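Local coordinates for putative uncharacterized protein (PDB 4GNX), which binds single-stranded DNA, apparently as the large, multi-OB-fold subunit of the heterotrimeric replication protein A, at residues Glu304-Thr309 with Tyr344-Asn349; Ala310-Gly315 with Thr339-Tyr344. All blocks are in the same frame, centred on the assembly; numbering follows the deposited sequence.

Contact 1 of 2, residues Glu304-Thr309 with Tyr344-Asn349. With nucleotides of chain G.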
ATOM      1  N   GLU C 304     -11.270  30.667   5.757  1.00 69.46           N
ATOM      2  CA  GLU C 304     -11.296  31.506   6.943  1.00 72.96           C
ATOM      3  C   GLU C 304     -10.344  30.971   8.007  1.00 70.81           C
ATOM      4  O   GLU C 304     -10.330  29.765   8.303  1.00 68.01           O
ATOM      5  CB  GLU C 304     -12.716  31.656   7.500  1.00 79.34           C
ATOM      6  CG  GLU C 304     -13.496  30.355   7.663  1.00 83.90           C
ATOM      7  CD  GLU C 304     -14.338  30.328   8.931  1.00 91.32           C
ATOM      8  OE1 GLU C 304     -14.172  31.232   9.786  1.00 97.20           O
ATOM      9  OE2 GLU C 304     -15.158  29.394   9.086  1.00 92.73           O
ATOM     10  N   ASN C 305      -9.536  31.892   8.538  1.00 69.06           N
ATOM     11  CA  ASN C 305      -8.553  31.619   9.575  1.00 65.29           C
ATOM     12  C   ASN C 305      -7.461  30.612   9.184  1.00 59.11           C
ATOM     13  O   ASN C 305      -7.027  29.797   9.991  1.00 58.14           O
ATOM     14  CB  ASN C 305      -9.260  31.206  10.862  1.00 69.58           C
ATOM     15  CG  ASN C 305      -8.425  31.480  12.092  1.00 77.59           C
ATOM     16  OD1 ASN C 305      -8.098  30.556  12.841  1.00 80.83           O
ATOM     17  ND2 ASN C 305      -8.054  32.755  12.305  1.00 81.57           N
ATOM     18  N   LEU C 306      -7.018  30.681   7.936  1.00 55.12           N
ATOM     19  CA  LEU C 306      -5.949  29.819   7.429  1.00 50.33           C
ATOM     20  C   LEU C 306      -4.643  30.141   8.135  1.00 49.96           C
ATOM     21  O   LEU C 306      -3.830  29.264   8.406  1.00 48.74           O
ATOM     22  CB  LEU C 306      -5.767  30.061   5.932  1.00 48.91           C
ATOM     23  CG  LEU C 306      -5.540  28.903   4.964  1.00 47.76           C
ATOM     24  CD1 LEU C 306      -5.219  29.480   3.602  1.00 48.58           C
ATOM     25  CD2 LEU C 306      -4.465  27.900   5.386  1.00 46.91           C
ATOM     26  N   TYR C 307      -4.436  31.422   8.404  1.00 51.03           N
ATOM     27  CA  TYR C 307      -3.226  31.863   9.055  1.00 52.24           C
ATOM     28  C   TYR C 307      -3.495  32.936  10.100  1.00 53.57           C
ATOM     29  O   TYR C 307      -4.510  33.625  10.062  1.00 53.70           O
ATOM     30  CB  TYR C 307      -2.202  32.344   8.029  1.00 52.90           C
ATOM     31  CG  TYR C 307      -2.720  33.385   7.077  1.00 53.89           C
ATOM     32  CD1 TYR C 307      -2.892  34.714   7.485  1.00 56.14           C
ATOM     33  CD2 TYR C 307      -3.027  33.052   5.762  1.00 52.52           C
ATOM     34  CE1 TYR C 307      -3.358  35.681   6.610  1.00 57.18           C
ATOM     35  CE2 TYR C 307      -3.487  34.014   4.876  1.00 54.03           C
ATOM     36  CZ  TYR C 307      -3.652  35.322   5.309  1.00 56.63           C
ATOM     37  OH  TYR C 307      -4.109  36.279   4.444  1.00 58.90           O
ATOM     38  N   TYR C 308      -2.580  33.027  11.053  1.00 54.78           N
ATOM     39  CA  TYR C 308      -2.667  33.994  12.120  1.00 57.63           C
ATOM     40  C   TYR C 308      -1.452  34.889  12.033  1.00 59.56           C
ATOM     41  O   TYR C 308      -0.454  34.525  11.401  1.00 58.91           O
ATOM     42  CB  TYR C 308      -2.771  33.314  13.497  1.00 58.61           C
ATOM     43  CG  TYR C 308      -1.525  32.609  13.973  1.00 59.17           C
ATOM     44  CD1 TYR C 308      -0.700  33.175  14.959  1.00 61.65           C
ATOM     45  CD2 TYR C 308      -1.166  31.369  13.443  1.00 57.80           C
ATOM     46  CE1 TYR C 308       0.450  32.526  15.386  1.00 62.53           C
ATOM     47  CE2 TYR C 308      -0.021  30.711  13.864  1.00 58.47           C
ATOM     48  CZ  TYR C 308       0.780  31.292  14.827  1.00 61.24           C
ATOM     49  OH  TYR C 308       1.897  30.610  15.209  1.00 63.05           O
ATOM     50  N   THR C 309      -1.569  36.072  12.633  1.00 42.62           N
ATOM     51  CA  THR C 309      -0.465  37.026  12.731  1.00 42.86           C
ATOM     52  C   THR C 309       0.401  36.684  13.942  1.00 43.26           C
ATOM     53  O   THR C 309      -0.075  36.695  15.076  1.00 41.74           O
ATOM     54  CB  THR C 309      -0.971  38.477  12.878  1.00 41.80           C
ATOM     55  OG1 THR C 309      -1.732  38.591  14.089  1.00 42.09           O
ATOM     56  CG2 THR C 309      -1.840  38.886  11.702  1.00 41.16           C
ATOM     57  N   TYR C 344       0.832  29.527   9.386  1.00 51.71           N
ATOM     58  CA  TYR C 344      -0.339  28.716   9.069  1.00 50.24           C
ATOM     59  C   TYR C 344      -0.941  28.052  10.293  1.00 51.41           C
ATOM     60  O   TYR C 344      -0.234  27.632  11.211  1.00 52.38           O
ATOM     61  CB  TYR C 344      -0.012  27.637   8.028  1.00 47.17           C
ATOM     62  CG  TYR C 344       0.108  28.143   6.599  1.00 46.38           C
ATOM     63  CD1 TYR C 344       1.309  28.030   5.890  1.00 46.68           C
ATOM     64  CD2 TYR C 344      -0.974  28.739   5.956  1.00 45.33           C
ATOM     65  CE1 TYR C 344       1.425  28.488   4.586  1.00 46.02           C
ATOM     66  CE2 TYR C 344      -0.860  29.203   4.655  1.00 45.14           C
ATOM     67  CZ  TYR C 344       0.340  29.074   3.982  1.00 45.71           C
ATOM     68  OH  TYR C 344       0.442  29.537   2.695  1.00 46.98           O
ATOM     69  N   ILE C 345      -2.265  27.979  10.278  1.00 52.09           N
ATOM     70  CA  ILE C 345      -3.042  27.105  11.156  1.00 52.75           C
ATOM     71  C   ILE C 345      -4.031  26.324  10.294  1.00 50.66           C
ATOM     72  O   ILE C 345      -5.242  26.455  10.412  1.00 51.15           O
ATOM     73  CB  ILE C 345      -3.728  27.892  12.287  1.00 55.00           C
ATOM     74  CG1 ILE C 345      -4.119  29.301  11.795  1.00 56.84           C
ATOM     75  CG2 ILE C 345      -2.773  27.972  13.463  1.00 56.80           C
ATOM     76  CD1 ILE C 345      -4.914  30.158  12.768  1.00 59.41           C
ATOM     77  N   LEU C 346      -3.475  25.509   9.417  1.00 50.23           N
ATOM     78  CA  LEU C 346      -4.218  24.857   8.362  1.00 51.34           C
ATOM     79  C   LEU C 346      -5.285  23.875   8.848  1.00 51.46           C
ATOM     80  O   LEU C 346      -5.014  22.980   9.653  1.00 51.06           O
ATOM     81  CB  LEU C 346      -3.239  24.116   7.469  1.00 52.88           C
ATOM     82  CG  LEU C 346      -3.807  23.379   6.258  1.00 53.13           C
ATOM     83  CD1 LEU C 346      -3.577  24.243   5.029  1.00 53.85           C
ATOM     84  CD2 LEU C 346      -3.100  22.040   6.104  1.00 51.50           C
ATOM     85  N   SER C 347      -6.498  24.040   8.335  1.00 51.13           N
ATOM     86  CA  SER C 347      -7.552  23.069   8.568  1.00 50.73           C
ATOM     87  C   SER C 347      -7.947  22.426   7.241  1.00 50.26           C
ATOM     88  O   SER C 347      -8.553  23.080   6.382  1.00 52.33           O
ATOM     89  CB  SER C 347      -8.759  23.745   9.200  1.00 53.13           C
ATOM     90  OG  SER C 347      -9.447  22.836  10.032  1.00 54.35           O
ATOM     91  N   THR C 348      -7.613  21.146   7.062  1.00 46.62           N
ATOM     92  CA  THR C 348      -7.830  20.500   5.772  1.00 42.58           C
ATOM     93  C   THR C 348      -8.602  19.194   5.811  1.00 40.55           C
ATOM     94  O   THR C 348      -8.287  18.315   6.592  1.00 41.87           O
ATOM     95  CB  THR C 348      -6.500  20.273   5.039  1.00 41.56           C
ATOM     96  OG1 THR C 348      -6.788  19.807   3.723  1.00 41.27           O
ATOM     97  CG2 THR C 348      -5.628  19.246   5.759  1.00 40.56           C
ATOM     98  N   ASN C 349      -9.605  19.076   4.950  1.00 38.96           N
ATOM     99  CA  ASN C 349     -10.396  17.854   4.824  1.00 38.15           C
ATOM    100  C   ASN C 349      -9.840  16.887   3.762  1.00 36.43           C
ATOM    101  O   ASN C 349      -9.763  17.212   2.572  1.00 35.43           O
ATOM    102  CB  ASN C 349     -11.858  18.202   4.516  1.00 40.03           C
ATOM    103  CG  ASN C 349     -12.794  17.003   4.631  1.00 41.08           C
ATOM    104  OD1 ASN C 349     -13.401  16.600   3.658  1.00 40.91           O
ATOM    105  ND2 ASN C 349     -12.919  16.438   5.828  1.00 43.36           N
TER
ATOM    106  P    DT G  14      -1.624  30.132  19.547  1.00 81.78           P
ATOM    107  OP1  DT G  14      -0.879  31.271  20.147  1.00 77.76           O
ATOM    108  OP2  DT G  14      -1.984  28.956  20.380  1.00 78.60           O
ATOM    109  O5'  DT G  14      -2.922  30.620  18.768  1.00 74.45           O
ATOM    110  C5'  DT G  14      -2.801  31.251  17.483  1.00 76.17           C
ATOM    111  C4'  DT G  14      -4.176  31.553  16.940  1.00 81.12           C
ATOM    112  O4'  DT G  14      -4.605  30.440  16.128  1.00 89.02           O
ATOM    113  C3'  DT G  14      -5.246  31.735  18.015  1.00 81.68           C
ATOM    114  O3'  DT G  14      -6.187  32.761  17.696  1.00 85.89           O
ATOM    115  C2'  DT G  14      -5.926  30.381  18.089  1.00 81.57           C
ATOM    116  C1'  DT G  14      -5.721  29.780  16.709  1.00 85.74           C
ATOM    117  N1   DT G  14      -5.420  28.337  16.761  1.00 83.54           N
ATOM    118  C2   DT G  14      -6.298  27.466  16.154  1.00 75.23           C
ATOM    119  O2   DT G  14      -7.295  27.835  15.551  1.00 67.93           O
ATOM    120  N3   DT G  14      -5.960  26.138  16.271  1.00 72.86           N
ATOM    121  C4   DT G  14      -4.860  25.611  16.924  1.00 74.70           C
ATOM    122  O4   DT G  14      -4.684  24.396  16.943  1.00 76.30           O
ATOM    123  C5   DT G  14      -3.985  26.583  17.546  1.00 76.50           C
ATOM    124  C7   DT G  14      -2.772  26.107  18.281  1.00 73.03           C
ATOM    125  C6   DT G  14      -4.307  27.878  17.436  1.00 81.53           C
ATOM    126  P    DT G  13       4.617  29.109  20.601  1.00137.53           P
ATOM    127  OP1  DT G  13       4.745  30.401  19.893  1.00125.94           O
ATOM    128  OP2  DT G  13       4.832  29.077  22.073  1.00131.58           O
ATOM    129  O5'  DT G  13       3.188  28.477  20.269  1.00126.33           O
ATOM    130  C5'  DT G  13       2.014  29.289  20.048  1.00109.29           C
ATOM    131  C4'  DT G  13       1.549  29.180  18.612  1.00101.87           C
ATOM    132  O4'  DT G  13       2.413  28.301  17.870  1.00105.56           O
ATOM    133  C3'  DT G  13       0.152  28.603  18.416  1.00 96.59           C
ATOM    134  O3'  DT G  13      -0.782  29.669  18.290  1.00 90.15           O
ATOM    135  C2'  DT G  13       0.219  27.948  17.046  1.00 96.67           C
ATOM    136  C1'  DT G  13       1.706  27.793  16.747  1.00101.18           C
ATOM    137  N1   DT G  13       2.120  26.399  16.556  1.00105.36           N
ATOM    138  C2   DT G  13       3.006  26.097  15.544  1.00105.48           C
ATOM    139  O2   DT G  13       3.452  26.934  14.773  1.00 99.85           O
ATOM    140  N3   DT G  13       3.347  24.768  15.462  1.00109.38           N
ATOM    141  C4   DT G  13       2.904  23.740  16.275  1.00114.09           C
ATOM    142  O4   DT G  13       3.297  22.592  16.078  1.00118.33           O
ATOM    143  C5   DT G  13       1.977  24.133  17.318  1.00110.57           C
ATOM    144  C7   DT G  13       1.442  23.091  18.248  1.00110.45           C
ATOM    145  C6   DT G  13       1.641  25.425  17.405  1.00104.82           C
ATOM    146  P    DT G  18     -18.967  23.323  11.431  1.00106.87           P
ATOM    147  OP1  DT G  18     -19.910  24.410  11.807  1.00105.49           O
ATOM    148  OP2  DT G  18     -19.455  21.922  11.352  1.00112.05           O
ATOM    149  O5'  DT G  18     -18.330  23.710  10.024  1.00102.77           O
ATOM    150  C5'  DT G  18     -17.931  25.066   9.733  1.00 93.30           C
ATOM    151  C4'  DT G  18     -16.578  25.079   9.059  1.00 85.25           C
ATOM    152  O4'  DT G  18     -15.620  24.472   9.946  1.00 76.62           O
ATOM    153  C3'  DT G  18     -16.503  24.277   7.759  1.00 81.64           C
ATOM    154  O3'  DT G  18     -16.726  25.088   6.591  1.00 88.17           O
ATOM    155  C2'  DT G  18     -15.121  23.644   7.784  1.00 74.24           C
ATOM    156  C1'  DT G  18     -14.602  23.832   9.205  1.00 68.16           C
ATOM    157  N1   DT G  18     -14.245  22.596   9.921  1.00 63.43           N
ATOM    158  C2   DT G  18     -12.977  22.515  10.447  1.00 61.76           C
ATOM    159  O2   DT G  18     -12.144  23.397  10.316  1.00 66.84           O
ATOM    160  N3   DT G  18     -12.714  21.354  11.130  1.00 58.22           N
ATOM    161  C4   DT G  18     -13.577  20.298  11.344  1.00 61.57           C
ATOM    162  O4   DT G  18     -13.198  19.319  11.981  1.00 64.55           O
ATOM    163  C5   DT G  18     -14.897  20.454  10.776  1.00 63.13           C
ATOM    164  C7   DT G  18     -15.900  19.357  10.956  1.00 60.75           C
ATOM    165  C6   DT G  18     -15.164  21.585  10.108  1.00 63.68           C
TER
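I345 is the side chain to follow here. Its CG1 sits in the crowded position between backbone N and carbonyl carbon (chi1 33°), and the chain runs on extended to CD1. CB lies near L306 O, and CG1 rests against two backbone oxygens, L306 O at 3.4 Å and N305 O just beyond. The CG2 branch turns to Y308, 3.8 Å from CD2, the side chains crossing at about a right angle. At the tip, CD1 meets N305 OD1 and comes 3.4 Å from O4' of DT14 of chain G. Y308 takes C5' of that nucleotide over one ring face, while its OH, hydrogen-bonded to N317 O, lies 3.2 Å from C1' of DT13 of chain G. In the backbone, I345 N donates a nearly straight hydrogen bond (168°) to L306 O at 2.8 Å; Y307 and Y344 form an antiparallel non-hydrogen-bonded pair. S347 OG gives a hydrogen bond of 2.8 Å to O2 of DT18 of chain G. Strands 290-310 and 341-352, neighbours in the antiparallel sheet of the C-terminal OB-clan domain, thus present side chains to single-stranded DNA. L306 points its CD2 between Y344 CD2 (3.6 Å) and L346 CD1 (3.8 Å). That greasy cluster backs onto L377 of helix 374-381 and A366 of helix 363-370, with strand 355-362 pairing along the far edge of strand 341-352.

Contact 2 of 2, residues Ala310-Gly315 with Thr339-Tyr344. With ZN (zinc ion), chain I.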
ATOM      1  N   ALA C 310       1.676  36.401  13.686  1.00 46.41           N
ATOM      2  CA  ALA C 310       2.600  35.876  14.709  1.00 49.26           C
ATOM      3  C   ALA C 310       3.792  36.785  15.048  1.00 51.20           C
ATOM      4  O   ALA C 310       4.134  37.696  14.287  1.00 51.78           O
ATOM      5  CB  ALA C 310       3.082  34.481  14.308  1.00 51.43           C
ATOM      6  N   CYS C 311       4.429  36.503  16.186  1.00 54.18           N
ATOM      7  CA  CYS C 311       5.485  37.347  16.751  1.00 58.07           C
ATOM      8  C   CYS C 311       6.756  37.318  15.929  1.00 61.84           C
ATOM      9  O   CYS C 311       7.221  36.243  15.541  1.00 65.22           O
ATOM     10  CB  CYS C 311       5.788  36.889  18.173  1.00 61.60           C
ATOM     11  SG  CYS C 311       7.201  37.654  19.020  1.00 66.80           S
ATOM     12  N   ALA C 312       7.325  38.500  15.694  1.00 63.02           N
ATOM     13  CA  ALA C 312       8.543  38.635  14.885  1.00 67.71           C
ATOM     14  C   ALA C 312       9.848  38.325  15.645  1.00 74.35           C
ATOM     15  O   ALA C 312      10.947  38.612  15.157  1.00 78.65           O
ATOM     16  CB  ALA C 312       8.594  40.010  14.232  1.00 66.88           C
ATOM     17  N   SER C 313       9.728  37.724  16.829  1.00 76.50           N
ATOM     18  CA  SER C 313      10.903  37.330  17.606  1.00 83.75           C
ATOM     19  C   SER C 313      11.477  36.051  17.052  1.00 88.32           C
ATOM     20  O   SER C 313      10.733  35.138  16.684  1.00 85.78           O
ATOM     21  CB  SER C 313      10.569  37.119  19.087  1.00 83.90           C
ATOM     22  OG  SER C 313      10.643  38.327  19.825  1.00 84.57           O
ATOM     23  N   GLU C 314      12.804  36.001  16.993  1.00 97.06           N
ATOM     24  CA  GLU C 314      13.537  34.780  16.688  1.00102.87           C
ATOM     25  C   GLU C 314      13.091  33.671  17.643  1.00101.51           C
ATOM     26  O   GLU C 314      13.061  33.866  18.865  1.00103.31           O
ATOM     27  CB  GLU C 314      15.054  35.033  16.791  1.00112.94           C
ATOM     28  CG  GLU C 314      15.944  33.791  16.764  1.00120.57           C
ATOM     29  CD  GLU C 314      15.790  32.953  15.501  1.00121.57           C
ATOM     30  OE1 GLU C 314      15.279  33.473  14.480  1.00118.31           O
ATOM     31  OE2 GLU C 314      16.186  31.764  15.528  1.00125.49           O
ATOM     32  N   GLY C 315      12.712  32.529  17.075  1.00 98.31           N
ATOM     33  CA  GLY C 315      12.320  31.371  17.868  1.00 97.45           C
ATOM     34  C   GLY C 315      10.887  31.389  18.370  1.00 91.06           C
ATOM     35  O   GLY C 315      10.329  30.324  18.662  1.00 90.54           O
ATOM     36  N   THR C 339       5.411  45.184  11.611  1.00 65.69           N
ATOM     37  CA  THR C 339       5.039  44.086  10.733  1.00 65.34           C
ATOM     38  C   THR C 339       4.859  42.802  11.539  1.00 62.90           C
ATOM     39  O   THR C 339       5.705  42.483  12.386  1.00 64.30           O
ATOM     40  CB  THR C 339       6.122  43.868   9.657  1.00 72.78           C
ATOM     41  OG1 THR C 339       6.419  45.116   9.018  1.00 78.41           O
ATOM     42  CG2 THR C 339       5.679  42.859   8.599  1.00 72.92           C
ATOM     43  N   PRO C 340       3.755  42.063  11.284  1.00 59.02           N
ATOM     44  CA  PRO C 340       3.597  40.751  11.875  1.00 56.66           C
ATOM     45  C   PRO C 340       4.129  39.678  10.938  1.00 58.08           C
ATOM     46  O   PRO C 340       4.210  39.891   9.727  1.00 59.09           O
ATOM     47  CB  PRO C 340       2.079  40.618  12.009  1.00 53.96           C
ATOM     48  CG  PRO C 340       1.537  41.402  10.861  1.00 54.56           C
ATOM     49  CD  PRO C 340       2.577  42.428  10.472  1.00 57.69           C
ATOM     50  N   GLU C 341       4.505  38.541  11.511  1.00 59.05           N
ATOM     51  CA  GLU C 341       4.813  37.346  10.739  1.00 61.01           C
ATOM     52  C   GLU C 341       3.512  36.579  10.559  1.00 55.39           C
ATOM     53  O   GLU C 341       2.640  36.610  11.427  1.00 51.40           O
ATOM     54  CB  GLU C 341       5.812  36.466  11.491  1.00 67.45           C
ATOM     55  CG  GLU C 341       6.955  35.938  10.630  1.00 76.23           C
ATOM     56  CD  GLU C 341       8.220  36.757  10.806  1.00 82.71           C
ATOM     57  OE1 GLU C 341       8.941  36.520  11.806  1.00 85.53           O
ATOM     58  OE2 GLU C 341       8.485  37.640   9.953  1.00 86.62           O
ATOM     59  N   TYR C 342       3.376  35.886   9.437  1.00 55.09           N
ATOM     60  CA  TYR C 342       2.176  35.097   9.214  1.00 52.16           C
ATOM     61  C   TYR C 342       2.508  33.628   9.243  1.00 52.74           C
ATOM     62  O   TYR C 342       3.392  33.173   8.535  1.00 56.40           O
ATOM     63  CB  TYR C 342       1.489  35.492   7.911  1.00 53.30           C
ATOM     64  CG  TYR C 342       1.005  36.933   7.898  1.00 51.58           C
ATOM     65  CD1 TYR C 342       1.769  37.935   7.289  1.00 53.01           C
ATOM     66  CD2 TYR C 342      -0.207  37.297   8.498  1.00 48.54           C
ATOM     67  CE1 TYR C 342       1.337  39.253   7.262  1.00 51.74           C
ATOM     68  CE2 TYR C 342      -0.648  38.616   8.474  1.00 47.39           C
ATOM     69  CZ  TYR C 342       0.129  39.589   7.858  1.00 49.23           C
ATOM     70  OH  TYR C 342      -0.283  40.909   7.831  1.00 49.37           O
ATOM     71  N   ARG C 343       1.816  32.900  10.101  1.00 57.14           N
ATOM     72  CA  ARG C 343       2.013  31.471  10.217  1.00 55.94           C
ATOM     73  C   ARG C 343       0.713  30.739   9.905  1.00 53.32           C
ATOM     74  O   ARG C 343      -0.373  31.263  10.134  1.00 53.19           O
ATOM     75  CB  ARG C 343       2.497  31.107  11.621  1.00 57.74           C
ATOM     76  CG  ARG C 343       3.910  31.548  11.930  1.00 60.53           C
ATOM     77  CD  ARG C 343       4.459  30.853  13.167  1.00 62.41           C
ATOM     78  NE  ARG C 343       5.096  29.556  12.896  1.00 61.66           N
ATOM     79  CZ  ARG C 343       6.329  29.392  12.410  1.00 63.06           C
ATOM     80  NH1 ARG C 343       7.099  30.433  12.103  1.00 65.16           N
ATOM     81  NH2 ARG C 343       6.802  28.172  12.224  1.00 63.18           N
ATOM     82  N   TYR C 344       0.832  29.527   9.386  1.00 51.71           N
ATOM     83  CA  TYR C 344      -0.339  28.716   9.069  1.00 50.24           C
ATOM     84  C   TYR C 344      -0.941  28.052  10.293  1.00 51.41           C
ATOM     85  O   TYR C 344      -0.234  27.632  11.211  1.00 52.38           O
ATOM     86  CB  TYR C 344      -0.012  27.637   8.028  1.00 47.17           C
ATOM     87  CG  TYR C 344       0.108  28.143   6.599  1.00 46.38           C
ATOM     88  CD1 TYR C 344       1.309  28.030   5.890  1.00 46.68           C
ATOM     89  CD2 TYR C 344      -0.974  28.739   5.956  1.00 45.33           C
ATOM     90  CE1 TYR C 344       1.425  28.488   4.586  1.00 46.02           C
ATOM     91  CE2 TYR C 344      -0.860  29.203   4.655  1.00 45.14           C
ATOM     92  CZ  TYR C 344       0.340  29.074   3.982  1.00 45.71           C
ATOM     93  OH  TYR C 344       0.442  29.537   2.695  1.00 46.98           O
TER
HETATM   94 ZN    ZN I 701       6.985  36.625  21.078  1.00 72.48          ZN
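The flat groups that meet between 310-315 and 339-344 are peptides, joined through their edges: both hydrogen bonds of the A310-E341 pair lie in the plane of the accepting carbonyl. Of the larger flat groups, Y342 points away from 310-315, and its ring stacks with that of H378. The backbone pair is antiparallel and hydrogen-bonded. A310 N donates a hydrogen bond to E341 O at 2.5 Å (172°), and E341 N donates one to A310 O at 2.9 Å with a more bent approach (152°). The methyl of A310 lies on the same side of the sheet as the E341 side chain, its CB 4.4 Å from E341 CB. A310 CB also touches the aliphatic part of R343, 3.9 Å from its CG; the arginine chain reaches that far before it bends at chi3. The R343 side chain also packs on a thymine base of the bound DNA. E341 bends earlier, at chi2, which brings OE1 alongside the loop that follows A310, 3.8 Å from A312 CA. A312 CB in turn lies 4.2 Å from T339 O, so the start of the loop rests lightly on the chain just ahead of the strand. Past A310 the chain leaves the sheet. C311 points away from 339-344; with SG anti to the backbone N (chi1 173°) it binds zinc at 2.3 Å. C316, C330 and C333 complete the four-cysteine site; a C311-C333 disulfide is also modelled, although both sulfurs are zinc ligands. Two paired strands that part at a Cys4 zinc module are consistent with the zinc ribbon inserted into the C-terminal OB fold of the large RPA subunit.

Both contacts join the same two neighbouring strands, 290-310 and 341-352, and Y344 belongs to each. Their centres are about 15 Å apart. Contact 2 closes the zinc-bearing excursion near its neck, and contact 1 carries the pairing on into the OB-fold sheet. Between them a probable hydrogen bond of 3.0 Å runs from Y308 N to R343 O, and T309 packs its CG2 3.5 Å from Y342 CE2 and its CB 3.8 Å from P340 CB. The Y308 side chain lies about 10 Å from the zinc ion, and its hydrogen bond to N317 ties a DNA-facing residue of contact 1 to the zinc-binding loop. R343 of contact 2 extends the DNA-facing surface.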